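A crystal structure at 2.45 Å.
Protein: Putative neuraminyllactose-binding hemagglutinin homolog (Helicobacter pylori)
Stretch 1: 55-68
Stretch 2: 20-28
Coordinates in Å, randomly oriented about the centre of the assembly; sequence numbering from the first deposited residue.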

# COMPACT_ATOMS: atom_id res chain seq x y z
N SER A 55 11.88 4.48 13.90
CA SER A 55 12.58 5.74 13.79
C SER A 55 12.56 6.31 12.37
O SER A 55 12.60 7.54 12.20
CB SER A 55 14.00 5.58 14.25
OG SER A 55 14.68 4.64 13.43
N TYR A 56 12.51 5.42 11.36
CA TYR A 56 12.47 5.85 9.94
C TYR A 56 11.15 6.53 9.68
O TYR A 56 11.12 7.58 9.06
CB TYR A 56 12.62 4.69 8.96
CG TYR A 56 14.00 4.08 8.90
CD1 TYR A 56 14.98 4.38 9.83
CD2 TYR A 56 14.30 3.13 7.94
CE1 TYR A 56 16.22 3.76 9.79
CE2 TYR A 56 15.51 2.53 7.88
CZ TYR A 56 16.48 2.84 8.81
OH TYR A 56 17.71 2.21 8.71
N GLN A 57 10.08 5.95 10.20
CA GLN A 57 8.76 6.51 10.09
C GLN A 57 8.79 7.93 10.68
O GLN A 57 8.45 8.89 9.97
CB GLN A 57 7.77 5.64 10.82
CG GLN A 57 6.43 6.23 11.01
CD GLN A 57 5.60 5.46 11.99
OE1 GLN A 57 6.14 4.83 12.89
NE2 GLN A 57 4.28 5.54 11.87
N LYS A 58 9.21 8.06 11.95
CA LYS A 58 9.29 9.35 12.65
C LYS A 58 10.10 10.39 11.86
O LYS A 58 9.67 11.53 11.70
CB LYS A 58 9.88 9.16 14.06
CG LYS A 58 8.84 8.75 15.10
CD LYS A 58 9.40 7.72 16.13
CE LYS A 58 8.34 7.33 17.18
NZ LYS A 58 8.70 6.12 18.05
N GLU A 59 11.25 9.99 11.35
CA GLU A 59 12.13 10.90 10.68
C GLU A 59 11.59 11.27 9.28
O GLU A 59 11.73 12.42 8.82
CB GLU A 59 13.52 10.28 10.68
CG GLU A 59 14.34 10.43 9.46
CD GLU A 59 15.45 11.41 9.64
OE1 GLU A 59 15.20 12.48 10.26
OE2 GLU A 59 16.56 11.12 9.12
N PHE A 60 10.97 10.30 8.61
CA PHE A 60 10.17 10.53 7.41
C PHE A 60 8.99 11.50 7.67
O PHE A 60 8.77 12.42 6.88
CB PHE A 60 9.67 9.18 6.86
CG PHE A 60 9.14 9.22 5.46
CD1 PHE A 60 9.88 8.68 4.40
CD2 PHE A 60 7.89 9.74 5.19
CE1 PHE A 60 9.37 8.69 3.09
CE2 PHE A 60 7.39 9.75 3.89
CZ PHE A 60 8.12 9.22 2.84
N GLU A 61 8.24 11.31 8.75
CA GLU A 61 7.15 12.26 9.08
C GLU A 61 7.66 13.64 9.51
O GLU A 61 6.99 14.64 9.23
CB GLU A 61 6.27 11.74 10.21
CG GLU A 61 5.32 10.67 9.82
CD GLU A 61 4.74 9.92 11.03
OE1 GLU A 61 5.20 10.13 12.18
OE2 GLU A 61 3.82 9.13 10.84
N LYS A 62 8.79 13.69 10.21
CA LYS A 62 9.34 14.95 10.73
C LYS A 62 9.91 15.76 9.59
O LYS A 62 9.67 16.95 9.51
CB LYS A 62 10.40 14.72 11.84
CG LYS A 62 11.57 15.79 11.91
CD LYS A 62 12.51 15.64 13.15
CE LYS A 62 13.98 16.09 12.88
NZ LYS A 62 14.73 15.09 12.01
N SER A 63 10.65 15.12 8.69
CA SER A 63 11.23 15.85 7.58
C SER A 63 10.20 16.50 6.65
O SER A 63 10.42 17.62 6.21
CB SER A 63 12.19 14.97 6.81
OG SER A 63 13.15 14.48 7.72
N LEU A 64 9.10 15.81 6.38
CA LEU A 64 8.07 16.29 5.44
C LEU A 64 7.41 17.52 6.03
O LEU A 64 7.09 18.49 5.34
CB LEU A 64 6.99 15.21 5.19
CG LEU A 64 7.19 14.05 4.21
CD1 LEU A 64 5.90 13.23 4.08
CD2 LEU A 64 7.60 14.53 2.80
N PHE A 65 7.23 17.46 7.34
CA PHE A 65 6.57 18.48 8.10
C PHE A 65 7.39 19.78 8.07
O PHE A 65 6.86 20.87 7.81
CB PHE A 65 6.40 17.93 9.50
CG PHE A 65 5.48 18.71 10.37
CD1 PHE A 65 4.32 19.25 9.86
CD2 PHE A 65 5.78 18.87 11.71
CE1 PHE A 65 3.45 19.98 10.69
CE2 PHE A 65 4.94 19.59 12.54
CZ PHE A 65 3.77 20.15 12.04
N LEU A 66 8.70 19.68 8.30
CA LEU A 66 9.51 20.89 8.43
C LEU A 66 9.73 21.46 7.05
O LEU A 66 9.55 22.66 6.84
CB LEU A 66 10.84 20.61 9.13
CG LEU A 66 10.83 20.05 10.57
CD1 LEU A 66 12.24 19.69 10.96
CD2 LEU A 66 10.22 21.01 11.59
N GLN A 67 10.08 20.59 6.12
CA GLN A 67 10.27 20.97 4.75
C GLN A 67 9.05 21.61 4.09
O GLN A 67 9.18 22.55 3.32
CB GLN A 67 10.72 19.79 3.96
CG GLN A 67 12.11 19.32 4.35
CD GLN A 67 12.93 19.08 3.12
OE1 GLN A 67 12.97 17.96 2.59
NE2 GLN A 67 13.55 20.15 2.62
N LEU A 68 7.86 21.10 4.37
CA LEU A 68 6.67 21.70 3.82
C LEU A 68 6.42 23.06 4.44
O LEU A 68 5.88 23.94 3.78
CB LEU A 68 5.47 20.79 3.98
CG LEU A 68 5.39 19.92 2.76
CD1 LEU A 68 4.49 18.73 3.05
CD2 LEU A 68 4.92 20.75 1.50
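Stretch 2, residues 20-28: ELHFHYPIK

An extended, irregular segment lies along one side of a helix, held by a buried aromatic anchor at Phe23 and by a glutamine, Gln67, that hydrogen-bonds to its backbone. Residues 55-68 are helical throughout, within a helix that extends beyond both ends of the stretch; residues 20-28 form no regular helix or strand, and most of their backbone is open, with phi/psi of -56/144 at Leu21, -151/126 at His24 and -119/127 at Tyr25. Both chains run in the same general direction: Leu21 lies by Tyr56, Phe23 by Glu59, Phe60 and Ser63, and His24, Tyr25 and Ile27 by Gln67. The CA atoms of Tyr56 and Leu21 are 8.2 Å apart, those of Ser63 and Phe23 only 6.0 Å, so the segment draws closer to the helix where Phe23 goes in. On the helix, Tyr56, Glu59 or Phe60, Ser63 and Gln67 recur every three or four residues, so the helical turn brings them to one side, and the two stretches together bury 525 Å².

At the early end, Leu21 points toward the helix and sets CD2 over a face of the Tyr56 ring; its CD1 is 3.6 Å from Tyr56 CD1 and 4.0 Å from the ring centroid, an off-centre CH-pi contact. Phe23, chi1 m, is buried and packs close to the helix backbone: CD2 comes within 3.3 Å of both Phe60 N and Glu59 CG, while CE2 is 3.5 Å from Tyr56 O, which lies at the ring edge. Phe60 turns its own edge to the face of Phe23, with ring centroids 5.2 Å apart and planes at 76°. Ser63, pointing toward the segment, has its CB 3.2 Å from Phe23 O; its OG donates to Glu59 O within the helix (2.7 Å). Glu59 OE1 meanwhile forms a salt bridge with Lys62 NZ at 3.2 Å.

Beyond Phe23, Gln67 takes over. Its amide engages both backbone polar groups of one residue: Tyr25 N donates to Gln67 OE1 (2.9 Å, 158°), and Gln67 NE2 donates to Tyr25 O (3.1 Å, 162°). The amide thereby acts much like a neighbouring strand would, although neither stretch contains a strand. Tyr25 starts off sideways and its end leads away from the helix. On the flanks of this pair, His24 CD2 lies 3.5 Å from Gln67 NE2, and Ile27, pointing toward the helix, sets CD1 3.3 Å from Gln67 O. His22 and Pro26 point away.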

# COMPACT_ATOMS: atom_id res chain seq x y z
N GLU A 20 22.95 6.21 3.36
CA GLU A 20 22.39 6.71 4.61
C GLU A 20 21.02 7.31 4.34
O GLU A 20 20.70 7.65 3.19
CB GLU A 20 23.33 7.71 5.30
CG GLU A 20 24.05 7.14 6.57
CD GLU A 20 25.21 6.18 6.25
OE1 GLU A 20 25.43 5.21 7.03
OE2 GLU A 20 25.90 6.41 5.22
N LEU A 21 20.19 7.42 5.38
CA LEU A 21 18.87 7.98 5.20
C LEU A 21 19.03 9.36 4.59
O LEU A 21 19.99 10.06 4.90
CB LEU A 21 18.13 8.07 6.51
CG LEU A 21 17.46 6.81 7.05
CD1 LEU A 21 16.77 7.16 8.38
CD2 LEU A 21 16.47 6.27 6.05
N HIS A 22 18.12 9.77 3.71
CA HIS A 22 18.22 11.11 3.17
C HIS A 22 16.87 11.76 2.94
O HIS A 22 16.47 11.98 1.80
CB HIS A 22 19.08 11.17 1.92
CG HIS A 22 19.57 12.54 1.61
ND1 HIS A 22 19.25 13.20 0.43
CD2 HIS A 22 20.31 13.41 2.34
CE1 HIS A 22 19.81 14.40 0.44
NE2 HIS A 22 20.46 14.55 1.58
N PHE A 23 16.19 12.09 4.04
CA PHE A 23 14.88 12.70 3.97
C PHE A 23 15.03 14.23 3.83
O PHE A 23 14.67 14.99 4.72
CB PHE A 23 13.99 12.21 5.13
CG PHE A 23 13.85 10.67 5.19
CD1 PHE A 23 14.25 9.86 4.12
CD2 PHE A 23 13.28 10.05 6.31
CE1 PHE A 23 14.11 8.46 4.18
CE2 PHE A 23 13.12 8.65 6.36
CZ PHE A 23 13.53 7.87 5.30
N HIS A 24 15.58 14.67 2.70
CA HIS A 24 15.78 16.11 2.38
C HIS A 24 15.72 16.34 0.86
O HIS A 24 16.40 15.66 0.08
CB HIS A 24 17.10 16.66 3.01
CG HIS A 24 17.34 18.14 2.79
ND1 HIS A 24 18.22 18.62 1.84
CD2 HIS A 24 16.84 19.23 3.43
CE1 HIS A 24 18.24 19.94 1.89
NE2 HIS A 24 17.41 20.34 2.84
N TYR A 25 14.86 17.26 0.44
CA TYR A 25 14.75 17.58 -0.98
C TYR A 25 15.11 19.06 -1.04
O TYR A 25 14.56 19.84 -0.27
CB TYR A 25 13.31 17.29 -1.46
CG TYR A 25 12.94 17.87 -2.82
CD1 TYR A 25 13.44 17.30 -3.99
CD2 TYR A 25 12.08 18.97 -2.92
CE1 TYR A 25 13.12 17.82 -5.25
CE2 TYR A 25 11.73 19.51 -4.20
CZ TYR A 25 12.26 18.91 -5.36
OH TYR A 25 11.96 19.37 -6.63
N PRO A 26 16.08 19.45 -1.91
CA PRO A 26 16.46 20.87 -1.90
C PRO A 26 15.37 21.80 -2.43
O PRO A 26 15.04 21.77 -3.61
CB PRO A 26 17.71 20.90 -2.80
CG PRO A 26 17.56 19.70 -3.71
CD PRO A 26 16.85 18.66 -2.89
N ILE A 27 14.79 22.61 -1.54
CA ILE A 27 13.83 23.64 -1.96
C ILE A 27 14.60 24.78 -2.64
O ILE A 27 15.10 25.69 -1.99
CB ILE A 27 12.96 24.17 -0.79
CG1 ILE A 27 12.21 22.99 -0.12
CG2 ILE A 27 11.99 25.25 -1.27
CD1 ILE A 27 11.78 23.24 1.33
N LYS A 28 14.72 24.69 -3.96
CA LYS A 28 15.41 25.70 -4.73
C LYS A 28 14.40 26.71 -5.27
O LYS A 28 13.38 26.32 -5.84
CB LYS A 28 16.22 25.05 -5.87
CG LYS A 28 17.49 24.33 -5.39
CD LYS A 28 18.07 23.41 -6.47
CE LYS A 28 19.12 22.46 -5.90
NZ LYS A 28 19.17 21.17 -6.68